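Local structure of pyroglutatmate porin OpdO (Pseudomonas aeruginosa, 3SZV) at residues His128-Pro132 and Leu133-Asn137; Asn169-Asn172 and Ser173-Asp176; Asn340-Gly344 and Ala345-Gly349. The protein probably acts as an outer-membrane beta-barrel porin of the OprD family, giving small solutes such as pyroglutamate a passage through the membrane. All coordinates share one frame; numbering follows the deposited sequence.

Interaction 1: residues His128-Pro132 and Leu133-Asn137; sequences HFKSP and LVSAN
Ala136 sets its CB over one face of the His128 imidazole, 3.6 Å from the ring centroid and 25° off the normal, a CH-pi contact shifted toward the ND1 side. At the edge of the same ring, in plane, lies Asn137 O, 3.4 Å from CE1. The Phe129 ring meets Val134 CG1 obliquely, at 3.8 Å from CZ. The backbone bond from Ala136 N to Phe129 O (2.9 Å) ties the two arms of the bend together. Lys130 bends at chi2 (-69°) to run back along the opposite arm, and its NZ bonds Ala136 O at 2.7 Å. Nearer the apex, Ser131 OG donates to Val134 O at 2.8 Å, while a water gives a proton to that OG and accepts one from Leu133 N. Arg162 bonds Lys130 O and Glu144 O takes His128 ND1. The bend lies near the centre of the chain, after strand 120-124, consistent with the constricting loop L3 of OprD-family barrels. Chemically, a mostly buried turn is knit by polar atoms, the ammonium answering a backbone carbonyl and probably polarising it, although buried Phe129 N has no partner in the model.

Interaction 2: residues Asn169-Asn172 and Ser173-Asp176; sequences NKLN and SSSD
Lys170 curls its chain round the carbonyl group of Ser174, and its ammonium bridges two carbonyls of the turn. CG leaves anti to the backbone N (chi1 -177°), but bends at chi3 (70°) and chi4 (69°) bring the chain back on itself. As a result CG and CD both lie 3.2 Å from Ser174 O, and NZ reaches the same oxygen at 3.1 Å, nearly in line with its C=O bond. The ammonium also bonds Leu171 O, at 2.8 Å from NZ, from above that carbonyl's plane. Ser174 N reaches Leu171 O from the opposite face at 3.1 Å, with a straight N-H, and closes a type I beta turn from Leu171 to Ser174. One carbonyl oxygen is thus gripped from both faces, by a side-chain cation and by the turn's own amide.

On the other flank of the turn, Ser174 OG rests against Leu171 CB at 3.5 Å. The same hydroxyl shares a hydrogen bond of 2.8 Å with a water that accepts from Leu171 N and lies 2.8 Å from Asp176 O, to which it probably donates, so the solvent molecule spans the two arms. Asn172 gives its ND2 to Asn137, outside the turn, and Ser175 OG meets Asp176 OD1 from above the carboxylate plane.

Around this turn, Pro143 O and Tyr106 OH bring the oxygens within bonding range of Lys170 NZ to four, with three protons to share, so not all four bonds can be full at once. Asn172 O also bonds the Tyr106 hydroxyl. Asn169 ND2 bonds Glu144 OE2, while the backbone of Lys170 hydrogen-bonds that of Leu145 on strand 145-147. The contact therefore ends strand 159-170 and starts the loop leading to strand 180-182, fastened to strands 106-117 and 145-147.

Interaction 3: residues Asn340-Gly344 and Ala345-Gly349; sequences NVARG and AANDG
Arg343 grips Asp348 side-on with two nitrogens, NE to OD1 at 2.8 Å and NH2 to OD2 at 2.9 Å. Both oxygens lie close to the guanidinium plane, yet both nitrogens come from above the carboxylate plane, and the two flat groups are turned 65° against each other. The result is a bidentate salt bridge, but not a coplanar one. A bend at chi3 (-60°) directs the guanidinium to this position, and the aliphatic part of Arg343 passes over the glycine, CG lying 3.7 Å from Gly349 CA. At the other end of the contact Asn347 ND2 sends an almost straight bond of 2.9 Å to Asn340 O, which lies in the plane of the donating amide.

These side chains are positioned by a hairpin whose strands, 329-343 and 346-361, meet in a type II' turn from Arg343 to Ala346, with Gly344 at the positive-phi corner. Reciprocal backbone bonds link Arg343 with Ala346 and Val341 with Gly349, both antiparallel hydrogen-bonded pairs. The register slips by one residue between them. Asn340 and Val341 both face Gly349, a G1 beta bulge, with Asn340 taking a positive phi of 67°. One water joins Asn340 N to Asn347 O; another lies within bonding distance of Gly344 O and Ala346 O, with more acceptors near it than it has protons.

Farther out, Asp309 accepts from both asparagine amides, its OD2 from Asn347 ND2 and its backbone O from Asn340 ND2, while Asn382 ND2 bonds Asp348 O. At this surface tip, which touches a crystal neighbour, the opposite charges of Arg343 and Asp348 probably neutralise each other, and the Asn347 amide carries its donors to a backbone carbonyl and a carboxylate.

Interactions 1 and 2 touch, their centres about 15 Å apart: Asn137 OD1 and Asn172 ND2 form a probable hydrogen bond of 3.0 Å. The carboxylate of Glu144 is shared between them as a second tie. The loop of interaction 1, whose centre lies about 5 Å from that of the chain and which is probably the constricting loop, is thus coupled to the strand end of interaction 2. Interaction 3 stands apart, its centre about 30 Å from that of interaction 1 and 34 Å from that of interaction 2, at the tip of the hairpin of strands 329-343 and 346-361. Bound C8E molecules come to about 6, 8 and 10 Å from the side chains of Leu133, Asp176 and Asn340.

Interaction 1: residues His128-Pro132 and Leu133-Asn137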
loop_
_atom_site.group_PDB
_atom_site.type_symbol
_atom_site.label_atom_id
_atom_site.label_comp_id
_atom_site.label_asym_id
_atom_site.label_seq_id
_atom_site.Cartn_x
_atom_site.Cartn_y
_atom_site.Cartn_z
ATOM N N HIS A 128 -6.622 7.350 2.463
ATOM C CA HIS A 128 -6.071 6.097 1.961
ATOM C C HIS A 128 -5.082 6.471 0.873
ATOM O O HIS A 128 -5.464 7.001 -0.172
ATOM C CB HIS A 128 -7.170 5.163 1.416
ATOM C CG HIS A 128 -6.653 3.838 0.954
ATOM N ND1 HIS A 128 -6.740 2.690 1.720
ATOM C CD2 HIS A 128 -6.033 3.472 -0.194
ATOM C CE1 HIS A 128 -6.193 1.683 1.064
ATOM N NE2 HIS A 128 -5.754 2.130 -0.104
ATOM N N PHE A 129 -3.799 6.253 1.140
ATOM C CA PHE A 129 -2.767 6.687 0.215
ATOM C C PHE A 129 -1.512 5.856 0.442
ATOM O O PHE A 129 -1.421 5.094 1.425
ATOM C CB PHE A 129 -2.478 8.190 0.408
ATOM C CG PHE A 129 -1.889 8.525 1.755
ATOM C CD1 PHE A 129 -2.701 8.715 2.872
ATOM C CD2 PHE A 129 -0.518 8.655 1.912
ATOM C CE1 PHE A 129 -2.148 9.030 4.123
ATOM C CE2 PHE A 129 0.045 8.965 3.148
ATOM C CZ PHE A 129 -0.761 9.148 4.263
ATOM N N LYS A 130 -0.555 6.001 -0.468
ATOM C CA LYS A 130 0.711 5.287 -0.427
ATOM C C LYS A 130 1.851 6.293 -0.361
ATOM O O LYS A 130 1.862 7.292 -1.087
ATOM C CB LYS A 130 0.900 4.448 -1.700
ATOM C CG LYS A 130 -0.269 3.557 -2.096
ATOM C CD LYS A 130 -0.466 2.404 -1.139
ATOM C CE LYS A 130 -1.553 1.475 -1.698
ATOM N NZ LYS A 130 -1.700 0.210 -0.911
ATOM N N SER A 131 2.815 6.029 0.504
ATOM C CA SER A 131 4.025 6.845 0.595
ATOM C C SER A 131 5.105 6.003 1.251
ATOM O O SER A 131 4.793 5.010 1.911
ATOM C CB SER A 131 3.792 8.130 1.405
ATOM O OG SER A 131 3.674 7.878 2.798
ATOM N N PRO A 132 6.372 6.393 1.107
ATOM C CA PRO A 132 7.419 5.535 1.669
ATOM C C PRO A 132 7.232 5.263 3.160
ATOM O O PRO A 132 7.443 4.112 3.580
ATOM C CB PRO A 132 8.700 6.335 1.388
ATOM C CG PRO A 132 8.374 7.035 0.080
ATOM C CD PRO A 132 6.933 7.466 0.251
ATOM N N LEU A 133 6.855 6.258 3.952
ATOM C CA LEU A 133 6.810 6.078 5.411
ATOM C C LEU A 133 5.464 5.608 5.940
ATOM O O LEU A 133 5.364 5.238 7.112
ATOM C CB LEU A 133 7.243 7.359 6.131
ATOM C CG LEU A 133 8.692 7.751 5.830
ATOM C CD1 LEU A 133 9.007 9.024 6.616
ATOM C CD2 LEU A 133 9.688 6.650 6.209
ATOM N N VAL A 134 4.434 5.650 5.100
ATOM C CA VAL A 134 3.125 5.137 5.500
ATOM C C VAL A 134 2.278 4.846 4.284
ATOM O O VAL A 134 2.094 5.708 3.418
ATOM C CB VAL A 134 2.409 6.090 6.468
ATOM C CG1 VAL A 134 2.238 7.492 5.873
ATOM C CG2 VAL A 134 1.039 5.520 6.828
ATOM N N SER A 135 1.796 3.607 4.204
ATOM C CA SER A 135 0.955 3.172 3.086
ATOM C C SER A 135 -0.229 2.378 3.589
ATOM O O SER A 135 -0.058 1.370 4.280
ATOM C CB SER A 135 1.743 2.277 2.131
ATOM O OG SER A 135 2.752 3.003 1.416
ATOM N N ALA A 136 -1.431 2.817 3.234
ATOM C CA ALA A 136 -2.646 2.100 3.614
ATOM C C ALA A 136 -2.776 0.816 2.824
ATOM O O ALA A 136 -2.539 0.789 1.616
ATOM C CB ALA A 136 -3.868 2.984 3.396
ATOM N N ASN A 137 -3.163 -0.255 3.510
ATOM C CA ASN A 137 -3.328 -1.556 2.882
ATOM C C ASN A 137 -4.678 -1.737 2.210
ATOM O O ASN A 137 -5.700 -1.234 2.693
ATOM C CB ASN A 137 -3.183 -2.641 3.937
ATOM C CG ASN A 137 -3.444 -4.011 3.381
ATOM O OD1 ASN A 137 -4.588 -4.483 3.356
ATOM N ND2 ASN A 137 -2.392 -4.661 2.900
HETATM O O HOH W 1 6.334 8.998 3.422
#

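Interaction 2: residues Asn169-Asn172 and Ser173-Asp176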
loop_
_atom_site.group_PDB
_atom_site.type_symbol
_atom_site.label_atom_id
_atom_site.label_comp_id
_atom_site.label_asym_id
_atom_site.label_seq_id
_atom_site.Cartn_x
_atom_site.Cartn_y
_atom_site.Cartn_z
ATOM N N ASN A 169 -5.960 4.706 12.995
ATOM C CA ASN A 169 -5.839 3.617 12.034
ATOM C C ASN A 169 -7.132 2.811 12.092
ATOM O O ASN A 169 -7.518 2.345 13.163
ATOM C CB ASN A 169 -4.665 2.738 12.488
ATOM C CG ASN A 169 -4.186 1.732 11.441
ATOM O OD1 ASN A 169 -3.177 1.041 11.675
ATOM N ND2 ASN A 169 -4.866 1.639 10.313
ATOM N N LYS A 170 -7.817 2.665 10.961
ATOM C CA LYS A 170 -8.901 1.691 10.880
ATOM C C LYS A 170 -8.379 0.485 10.123
ATOM O O LYS A 170 -8.190 0.543 8.909
ATOM C CB LYS A 170 -10.135 2.248 10.164
ATOM C CG LYS A 170 -11.304 1.234 10.143
ATOM C CD LYS A 170 -12.255 1.440 8.967
ATOM C CE LYS A 170 -11.616 1.055 7.633
ATOM N NZ LYS A 170 -11.385 -0.416 7.504
ATOM N N LEU A 171 -8.108 -0.598 10.842
ATOM C CA LEU A 171 -7.582 -1.787 10.193
ATOM C C LEU A 171 -8.531 -2.257 9.100
ATOM O O LEU A 171 -9.750 -2.040 9.169
ATOM C CB LEU A 171 -7.361 -2.904 11.208
ATOM C CG LEU A 171 -6.409 -2.570 12.357
ATOM C CD1 LEU A 171 -6.334 -3.747 13.329
ATOM C CD2 LEU A 171 -5.017 -2.208 11.854
ATOM N N ASN A 172 -7.978 -2.906 8.082
ATOM C CA ASN A 172 -8.803 -3.403 6.993
ATOM C C ASN A 172 -10.013 -4.211 7.463
ATOM O O ASN A 172 -11.091 -4.093 6.892
ATOM C CB ASN A 172 -7.967 -4.174 5.952
ATOM C CG ASN A 172 -7.034 -5.198 6.571
ATOM O OD1 ASN A 172 -7.257 -5.680 7.680
ATOM N ND2 ASN A 172 -5.978 -5.544 5.839
ATOM N N SER A 173 -9.837 -4.984 8.532
ATOM C CA SER A 173 -10.874 -5.907 8.987
ATOM C C SER A 173 -11.852 -5.339 10.018
ATOM O O SER A 173 -12.772 -6.039 10.443
ATOM C CB SER A 173 -10.225 -7.178 9.543
ATOM O OG SER A 173 -9.258 -6.856 10.529
ATOM N N SER A 174 -11.672 -4.087 10.427
ATOM C CA SER A 174 -12.583 -3.520 11.422
ATOM C C SER A 174 -13.226 -2.201 11.006
ATOM O O SER A 174 -12.813 -1.572 10.034
ATOM C CB SER A 174 -11.893 -3.384 12.785
ATOM O OG SER A 174 -10.572 -2.899 12.646
ATOM N N SER A 175 -14.252 -1.800 11.750
ATOM C CA SER A 175 -14.983 -0.572 11.462
ATOM C C SER A 175 -14.469 0.619 12.257
ATOM O O SER A 175 -14.616 1.760 11.834
ATOM C CB SER A 175 -16.471 -0.763 11.762
ATOM O OG SER A 175 -16.673 -1.037 13.137
ATOM N N ASP A 176 -13.861 0.362 13.410
ATOM C CA ASP A 176 -13.517 1.445 14.324
ATOM C C ASP A 176 -12.102 1.963 14.128
ATOM O O ASP A 176 -11.163 1.188 13.967
ATOM C CB ASP A 176 -13.696 0.993 15.778
ATOM C CG ASP A 176 -15.149 0.989 16.216
ATOM O OD1 ASP A 176 -16.036 1.210 15.364
ATOM O OD2 ASP A 176 -15.405 0.759 17.417
HETATM O O HOH W 2 -9.109 -0.676 13.529
#

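Interaction 3: residues Asn340-Gly344 and Ala345-Gly349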
loop_
_atom_site.group_PDB
_atom_site.type_symbol
_atom_site.label_atom_id
_atom_site.label_comp_id
_atom_site.label_asym_id
_atom_site.label_seq_id
_atom_site.Cartn_x
_atom_site.Cartn_y
_atom_site.Cartn_z
ATOM N N ASN A 340 20.515 -14.907 7.543
ATOM C CA ASN A 340 21.156 -14.026 8.513
ATOM C C ASN A 340 20.212 -13.535 9.608
ATOM O O ASN A 340 20.565 -12.645 10.375
ATOM C CB ASN A 340 21.835 -12.832 7.823
ATOM C CG ASN A 340 22.949 -12.228 8.673
ATOM O OD1 ASN A 340 23.842 -12.945 9.142
ATOM N ND2 ASN A 340 22.895 -10.914 8.888
ATOM N N VAL A 341 19.014 -14.107 9.683
ATOM C CA VAL A 341 18.040 -13.607 10.650
ATOM C C VAL A 341 18.489 -13.911 12.079
ATOM O O VAL A 341 18.915 -15.025 12.385
ATOM C CB VAL A 341 16.634 -14.169 10.387
ATOM C CG1 VAL A 341 15.656 -13.718 11.475
ATOM C CG2 VAL A 341 16.151 -13.736 9.006
ATOM N N ALA A 342 18.391 -12.919 12.956
ATOM C CA ALA A 342 18.742 -13.124 14.356
ATOM C C ALA A 342 17.814 -14.145 15.025
ATOM O O ALA A 342 16.578 -14.058 14.938
ATOM C CB ALA A 342 18.739 -11.807 15.112
ATOM N N ARG A 343 18.426 -15.145 15.645
ATOM C CA ARG A 343 17.712 -16.065 16.510
ATOM C C ARG A 343 18.494 -16.018 17.804
ATOM O O ARG A 343 19.552 -16.635 17.927
ATOM C CB ARG A 343 17.691 -17.489 15.926
ATOM C CG ARG A 343 17.012 -17.584 14.551
ATOM C CD ARG A 343 16.523 -18.999 14.226
ATOM N NE ARG A 343 17.609 -19.977 14.206
ATOM C CZ ARG A 343 17.434 -21.291 14.095
ATOM N NH1 ARG A 343 16.213 -21.799 14.003
ATOM N NH2 ARG A 343 18.486 -22.098 14.091
ATOM N N GLY A 344 18.001 -15.252 18.769
ATOM C CA GLY A 344 18.774 -15.008 19.971
ATOM C C GLY A 344 20.097 -14.385 19.565
ATOM O O GLY A 344 20.128 -13.460 18.737
ATOM N N ALA A 345 21.183 -14.919 20.106
ATOM C CA ALA A 345 22.523 -14.403 19.850
ATOM C C ALA A 345 23.140 -14.967 18.568
ATOM O O ALA A 345 24.267 -14.618 18.212
ATOM C CB ALA A 345 23.429 -14.680 21.045
ATOM N N ALA A 346 22.409 -15.844 17.884
ATOM C CA ALA A 346 22.873 -16.389 16.610
ATOM C C ALA A 346 22.243 -15.642 15.436
ATOM O O ALA A 346 21.310 -14.858 15.612
ATOM C CB ALA A 346 22.548 -17.867 16.508
ATOM N N ASN A 347 22.758 -15.889 14.237
ATOM C CA ASN A 347 22.190 -15.292 13.028
ATOM C C ASN A 347 21.951 -16.363 11.966
ATOM O O ASN A 347 22.243 -16.164 10.786
ATOM C CB ASN A 347 23.096 -14.182 12.496
ATOM C CG ASN A 347 22.941 -12.885 13.270
ATOM O OD1 ASN A 347 23.621 -12.648 14.265
ATOM N ND2 ASN A 347 22.024 -12.033 12.811
ATOM N N ASP A 348 21.422 -17.501 12.407
ATOM C CA ASP A 348 21.201 -18.641 11.522
ATOM C C ASP A 348 19.737 -18.818 11.156
ATOM O O ASP A 348 19.326 -19.885 10.710
ATOM C CB ASP A 348 21.769 -19.932 12.132
ATOM C CG ASP A 348 21.115 -20.304 13.461
ATOM O OD1 ASP A 348 20.396 -19.463 14.041
ATOM O OD2 ASP A 348 21.337 -21.443 13.937
ATOM N N GLY A 349 18.951 -17.762 11.342
ATOM C CA GLY A 349 17.562 -17.767 10.914
ATOM C C GLY A 349 17.443 -17.663 9.405
ATOM O O GLY A 349 18.125 -16.853 8.774
HETATM O O HOH W 3 21.428 -17.522 8.144
HETATM O O HOH W 4 21.919 -12.277 16.945
#